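Local coordinates for protein metalloprotease stcE (Escherichia coli, PDB 4DNY) that probably cleaves O-glycosylated mucin-type glycoproteins as a secreted zinc metalloprotease of the metzincin type, aiding adhesion and immune evasion during enterohemorrhagic E. coli infection, at residues 23-28 with 54-59; 78-83 with 107-112. All coordinates share one frame; numbering follows the deposited sequence.

Interaction 1: 23-28 with 54-59; sequences GTKKII and LVEIHT
A parallel edge pairing of the five-stranded mixed sheet brings Lys25 to Ile28 alongside Leu54 to Ile57; segment 54-59 falls in the range assigned to the beta-sandwich domain of StcE, and strand 25-28 is one of the two outermost strands of the sheet within this chain. The short axes run 4.7 Å apart at an angle of 19°. Backbone bonds alternate as parallel strands require: Lys26 N gives to Leu54 O and its own O takes Glu56 N, then Ile28 N gives to Glu56 O and its O takes His58 N. The longer bond from Leu54 N to Thr24 O, 3.3 Å, closes the row at its start.

On the face of Lys25, Leu54, Ile27 and Glu56, the lysine and glutamate bring opposite charges together beside the leucine. Lys25 has CG anti to the backbone N (chi1 -178°) and an extended chain beyond it, which runs beside Leu54, CG to CD2 3.9 Å, before NZ meets Glu56 OE1 at 2.9 Å in a salt bridge whose hydrogen bond is weak. Arg82 forms a second salt bridge with OE1, so two cations share this oxygen and probably favour an ionised carboxylate. Water 1 donates to Glu56 OE2.

On the face of Lys26, Val55, Ile28 and Ile57 the contact is apolar. Ile28 CD1 reaches Val55 CG1 at 3.7 Å, while Ile28 CB lies 4.0 Å from Ile57 CG1. Helices 31-35 and 43-49 cover this face, and Lys26 NZ makes a salt bridge to Glu33.

Ile27 CG2 sits over one face of the His58 imidazole, offset toward its rim. At the ring's edge, His58 NE2 donates in plane to the anti lone pair of Glu56 OE2, 2.6 Å away and nearly straight at 171°.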
# COMPACT_ATOMS: atom_id res chain seq x y z
N GLY A 23 -7.89 -13.89 5.69
CA GLY A 23 -8.82 -12.77 5.72
C GLY A 23 -8.58 -11.66 6.69
O GLY A 23 -9.50 -10.89 7.00
N THR A 24 -7.42 -11.63 7.32
CA THR A 24 -7.10 -10.49 8.21
C THR A 24 -6.76 -9.28 7.35
O THR A 24 -5.75 -9.28 6.60
CB THR A 24 -5.96 -10.85 9.22
OG1 THR A 24 -4.77 -11.24 8.54
CG2 THR A 24 -6.44 -12.01 10.14
N LYS A 25 -7.63 -8.28 7.36
CA LYS A 25 -7.49 -7.15 6.46
C LYS A 25 -7.63 -5.90 7.25
O LYS A 25 -8.63 -5.68 7.94
CB LYS A 25 -8.63 -7.19 5.45
CG LYS A 25 -8.57 -6.08 4.43
CD LYS A 25 -9.85 -6.07 3.68
CE LYS A 25 -9.83 -5.22 2.51
NZ LYS A 25 -11.04 -5.39 1.69
N LYS A 26 -6.67 -4.99 7.14
CA LYS A 26 -6.73 -3.65 7.73
C LYS A 26 -7.08 -2.65 6.71
O LYS A 26 -6.40 -2.51 5.73
CB LYS A 26 -5.38 -3.31 8.34
CG LYS A 26 -5.21 -1.84 8.67
CD LYS A 26 -6.05 -1.35 9.87
CE LYS A 26 -5.89 0.17 10.07
NZ LYS A 26 -6.60 0.71 11.27
N ILE A 27 -8.14 -1.88 6.97
CA ILE A 27 -8.49 -0.77 6.07
C ILE A 27 -8.01 0.53 6.68
O ILE A 27 -8.24 0.80 7.83
CB ILE A 27 -10.03 -0.67 5.86
CG1 ILE A 27 -10.51 -1.87 5.07
CG2 ILE A 27 -10.42 0.61 5.15
CD1 ILE A 27 -10.58 -3.06 5.89
N ILE A 28 -7.34 1.37 5.87
CA ILE A 28 -6.92 2.69 6.29
C ILE A 28 -7.75 3.62 5.52
O ILE A 28 -7.64 3.70 4.33
CB ILE A 28 -5.37 2.89 5.99
CG1 ILE A 28 -4.56 1.99 6.90
CG2 ILE A 28 -4.99 4.41 6.06
CD1 ILE A 28 -3.07 1.98 6.65
N LEU A 54 -3.27 -8.31 4.67
CA LEU A 54 -3.47 -7.24 3.70
C LEU A 54 -3.82 -5.93 4.36
O LEU A 54 -4.65 -5.89 5.31
CB LEU A 54 -4.54 -7.67 2.70
CG LEU A 54 -4.67 -6.72 1.44
CD1 LEU A 54 -4.94 -7.53 0.19
CD2 LEU A 54 -5.72 -5.77 1.77
N VAL A 55 -3.22 -4.84 3.86
CA VAL A 55 -3.62 -3.47 4.24
C VAL A 55 -4.23 -2.87 3.00
O VAL A 55 -3.61 -2.92 1.90
CB VAL A 55 -2.45 -2.64 4.71
CG1 VAL A 55 -2.79 -1.13 4.73
CG2 VAL A 55 -1.95 -3.10 6.13
N GLU A 56 -5.41 -2.25 3.12
CA GLU A 56 -6.12 -1.62 1.99
C GLU A 56 -6.30 -0.14 2.35
O GLU A 56 -6.97 0.17 3.35
CB GLU A 56 -7.47 -2.29 1.73
CG GLU A 56 -8.23 -1.60 0.61
CD GLU A 56 -9.43 -2.42 0.10
OE1 GLU A 56 -9.36 -3.66 0.00
OE2 GLU A 56 -10.42 -1.82 -0.23
N ILE A 57 -5.71 0.72 1.55
CA ILE A 57 -5.70 2.15 1.79
C ILE A 57 -6.64 2.84 0.86
O ILE A 57 -6.61 2.63 -0.36
CB ILE A 57 -4.27 2.68 1.55
CG1 ILE A 57 -3.33 2.14 2.62
CG2 ILE A 57 -4.23 4.26 1.49
CD1 ILE A 57 -1.80 2.27 2.26
N HIS A 58 -7.54 3.63 1.45
CA HIS A 58 -8.52 4.42 0.66
C HIS A 58 -8.22 5.89 0.83
O HIS A 58 -8.45 6.46 1.89
CB HIS A 58 -9.92 4.19 1.20
CG HIS A 58 -10.44 2.81 0.97
ND1 HIS A 58 -11.63 2.39 1.55
CD2 HIS A 58 -9.87 1.72 0.41
CE1 HIS A 58 -11.82 1.13 1.18
NE2 HIS A 58 -10.76 0.68 0.50
N THR A 59 -7.65 6.52 -0.22
CA THR A 59 -7.50 7.98 -0.23
C THR A 59 -8.79 8.58 -0.81
O THR A 59 -9.47 7.92 -1.63
CB THR A 59 -6.29 8.41 -1.01
OG1 THR A 59 -6.30 7.76 -2.27
CG2 THR A 59 -4.96 8.08 -0.23
O HOH W 1 -12.42 -3.52 -0.73

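Interaction 2: 78-83 with 107-112; sequences GKMVRF and TLLFKY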
# COMPACT_ATOMS: atom_id res chain seq x y z
N GLY A 78 5.16 -12.25 1.83
CA GLY A 78 3.82 -12.65 1.40
C GLY A 78 2.71 -11.66 1.70
O GLY A 78 1.53 -11.92 1.36
N LYS A 79 3.05 -10.56 2.33
CA LYS A 79 2.06 -9.54 2.67
C LYS A 79 1.64 -8.76 1.43
O LYS A 79 2.38 -8.62 0.47
CB LYS A 79 2.62 -8.57 3.73
CG LYS A 79 2.97 -9.23 5.03
CD LYS A 79 1.77 -9.83 5.72
CE LYS A 79 2.11 -10.45 7.09
NZ LYS A 79 0.97 -10.69 7.95
N MET A 80 0.45 -8.13 1.52
CA MET A 80 -0.14 -7.39 0.40
C MET A 80 -0.63 -6.02 0.81
O MET A 80 -1.05 -5.81 1.94
CB MET A 80 -1.25 -8.21 -0.27
CG MET A 80 -0.73 -9.44 -0.92
SD MET A 80 -2.05 -10.48 -1.58
CE MET A 80 -2.87 -9.43 -2.85
N VAL A 81 -0.61 -5.10 -0.15
CA VAL A 81 -1.16 -3.75 0.04
C VAL A 81 -2.00 -3.39 -1.17
O VAL A 81 -1.53 -3.51 -2.31
CB VAL A 81 -0.05 -2.66 0.25
CG1 VAL A 81 -0.70 -1.29 0.48
CG2 VAL A 81 0.80 -3.06 1.46
N ARG A 82 -3.22 -2.97 -0.93
CA ARG A 82 -4.13 -2.49 -1.97
C ARG A 82 -4.38 -1.01 -1.78
O ARG A 82 -4.50 -0.54 -0.64
CB ARG A 82 -5.47 -3.26 -1.93
CG ARG A 82 -6.40 -2.84 -3.06
CD ARG A 82 -7.67 -3.62 -3.06
NE ARG A 82 -7.45 -5.05 -3.36
CZ ARG A 82 -7.79 -6.06 -2.57
NH1 ARG A 82 -8.36 -5.80 -1.37
NH2 ARG A 82 -7.61 -7.34 -2.93
N PHE A 83 -4.41 -0.25 -2.87
CA PHE A 83 -4.79 1.19 -2.86
C PHE A 83 -6.04 1.37 -3.67
O PHE A 83 -6.14 0.81 -4.76
CB PHE A 83 -3.70 2.06 -3.48
CG PHE A 83 -2.47 2.14 -2.66
CD1 PHE A 83 -2.28 3.18 -1.79
CD2 PHE A 83 -1.46 1.17 -2.76
CE1 PHE A 83 -1.13 3.24 -1.00
CE2 PHE A 83 -0.30 1.26 -2.00
CZ PHE A 83 -0.16 2.28 -1.12
N THR A 107 -7.24 1.60 -8.76
CA THR A 107 -6.89 0.62 -7.73
C THR A 107 -5.50 0.10 -8.09
O THR A 107 -5.17 -0.15 -9.32
CB THR A 107 -7.87 -0.54 -7.74
OG1 THR A 107 -9.14 -0.13 -7.29
CG2 THR A 107 -7.40 -1.71 -6.85
N LEU A 108 -4.65 -0.07 -7.09
CA LEU A 108 -3.32 -0.65 -7.24
C LEU A 108 -3.17 -1.80 -6.25
O LEU A 108 -3.75 -1.79 -5.18
CB LEU A 108 -2.22 0.36 -6.98
CG LEU A 108 -2.17 1.59 -7.84
CD1 LEU A 108 -1.13 2.55 -7.28
CD2 LEU A 108 -1.89 1.20 -9.28
N LEU A 109 -2.37 -2.82 -6.58
CA LEU A 109 -2.20 -3.95 -5.70
C LEU A 109 -0.73 -4.44 -5.71
O LEU A 109 -0.12 -4.53 -6.80
CB LEU A 109 -3.09 -5.09 -6.12
CG LEU A 109 -3.13 -6.34 -5.22
CD1 LEU A 109 -3.72 -5.98 -3.83
CD2 LEU A 109 -3.95 -7.44 -5.85
N PHE A 110 -0.18 -4.71 -4.53
CA PHE A 110 1.21 -5.07 -4.31
C PHE A 110 1.31 -6.30 -3.43
O PHE A 110 0.48 -6.50 -2.53
CB PHE A 110 1.99 -3.93 -3.65
CG PHE A 110 2.02 -2.65 -4.42
CD1 PHE A 110 3.10 -2.33 -5.25
CD2 PHE A 110 1.01 -1.74 -4.31
CE1 PHE A 110 3.12 -1.15 -5.95
CE2 PHE A 110 1.05 -0.53 -5.01
CZ PHE A 110 2.13 -0.25 -5.81
N LYS A 111 2.33 -7.13 -3.68
CA LYS A 111 2.68 -8.27 -2.85
C LYS A 111 4.21 -8.37 -2.70
O LYS A 111 4.92 -8.18 -3.65
CB LYS A 111 2.13 -9.58 -3.46
CG LYS A 111 2.43 -10.82 -2.63
CD LYS A 111 1.68 -12.04 -3.09
CE LYS A 111 2.15 -13.27 -2.38
NZ LYS A 111 1.31 -14.52 -2.64
N TYR A 112 4.68 -8.67 -1.48
CA TYR A 112 6.09 -8.72 -1.17
C TYR A 112 6.54 -10.20 -1.25
O TYR A 112 5.99 -11.04 -0.55
CB TYR A 112 6.30 -8.19 0.24
CG TYR A 112 7.69 -7.75 0.58
CD1 TYR A 112 8.16 -6.52 0.18
CD2 TYR A 112 8.48 -8.51 1.42
CE1 TYR A 112 9.38 -6.05 0.52
CE2 TYR A 112 9.74 -8.03 1.81
CZ TYR A 112 10.17 -6.78 1.37
OH TYR A 112 11.42 -6.29 1.78
O HOH W 2 -0.16 -13.78 -0.24
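Leu109 has CG anti to the backbone N (chi1 -175°), whereas Met80 has CG beside its own backbone N and bends at chi3 (62°), turning CE back to Leu109. There the methyl meets both branches of the leucine, CE to CD1 being 3.7 Å. Leu109 CD1 also touches Arg82 CB at 3.8 Å, so this branch fits between two side chains of the facing strand. Further along the same face, Met80 CG rests on Lys111 CB.

On the other face, with Val81 and Leu108, the rings of Phe83 and Phe110 meet rim to rim, CE2 to CE2 3.8 Å. Their planes stand at 84°, yet neither ring lies over the other. Val81 O approaches the edge of the Phe110 ring.

The strands are antiparallel. Val81 with Phe110 and Phe83 with Leu108 are hydrogen-bonded pairs, each joined by two N-H to O bonds. Before them, Tyr112 N donates to Lys79 O, and Gly78 N to Tyr112 O at 2.8 Å. Water 2 accepts from Lys111 NZ, which also donates to Asp17 O, and may donate to Gly78 O.

Within the beta-sandwich domain, strand 80-86 lies between 54-60 and 107-113, and 107-113 is flanked next by 116-119. Phe83, Leu108 and Phe110 pack on strand 98-102 of the three-stranded sheet, while Phe18 lies against Leu109 and Lys111.

How the interactions relate
From the N terminus, strand 25-28 leads through helices 31-35 and 43-49 to strand 54-60, where interaction 1 closes a beta-alpha-beta crossover whose connection holds the two helices. The chain then passes strand 67-69 and reaches 80-86. Interaction 2 closes a second loop, whose strands 91-95 and 98-102 belong to the three-stranded sheet. The loops follow in series, neither nesting nor crossing. Both contacts share one sheet because strands 54-60 and 80-86 are neighbours: Ile57 N probably donates to Arg82 O at 2.8 Å, and Ile57 CD1 packs on Phe83 CE1 at 3.5 Å. With that pairing between them, they join edge strand 25-28 to antiparallel strand 107-113.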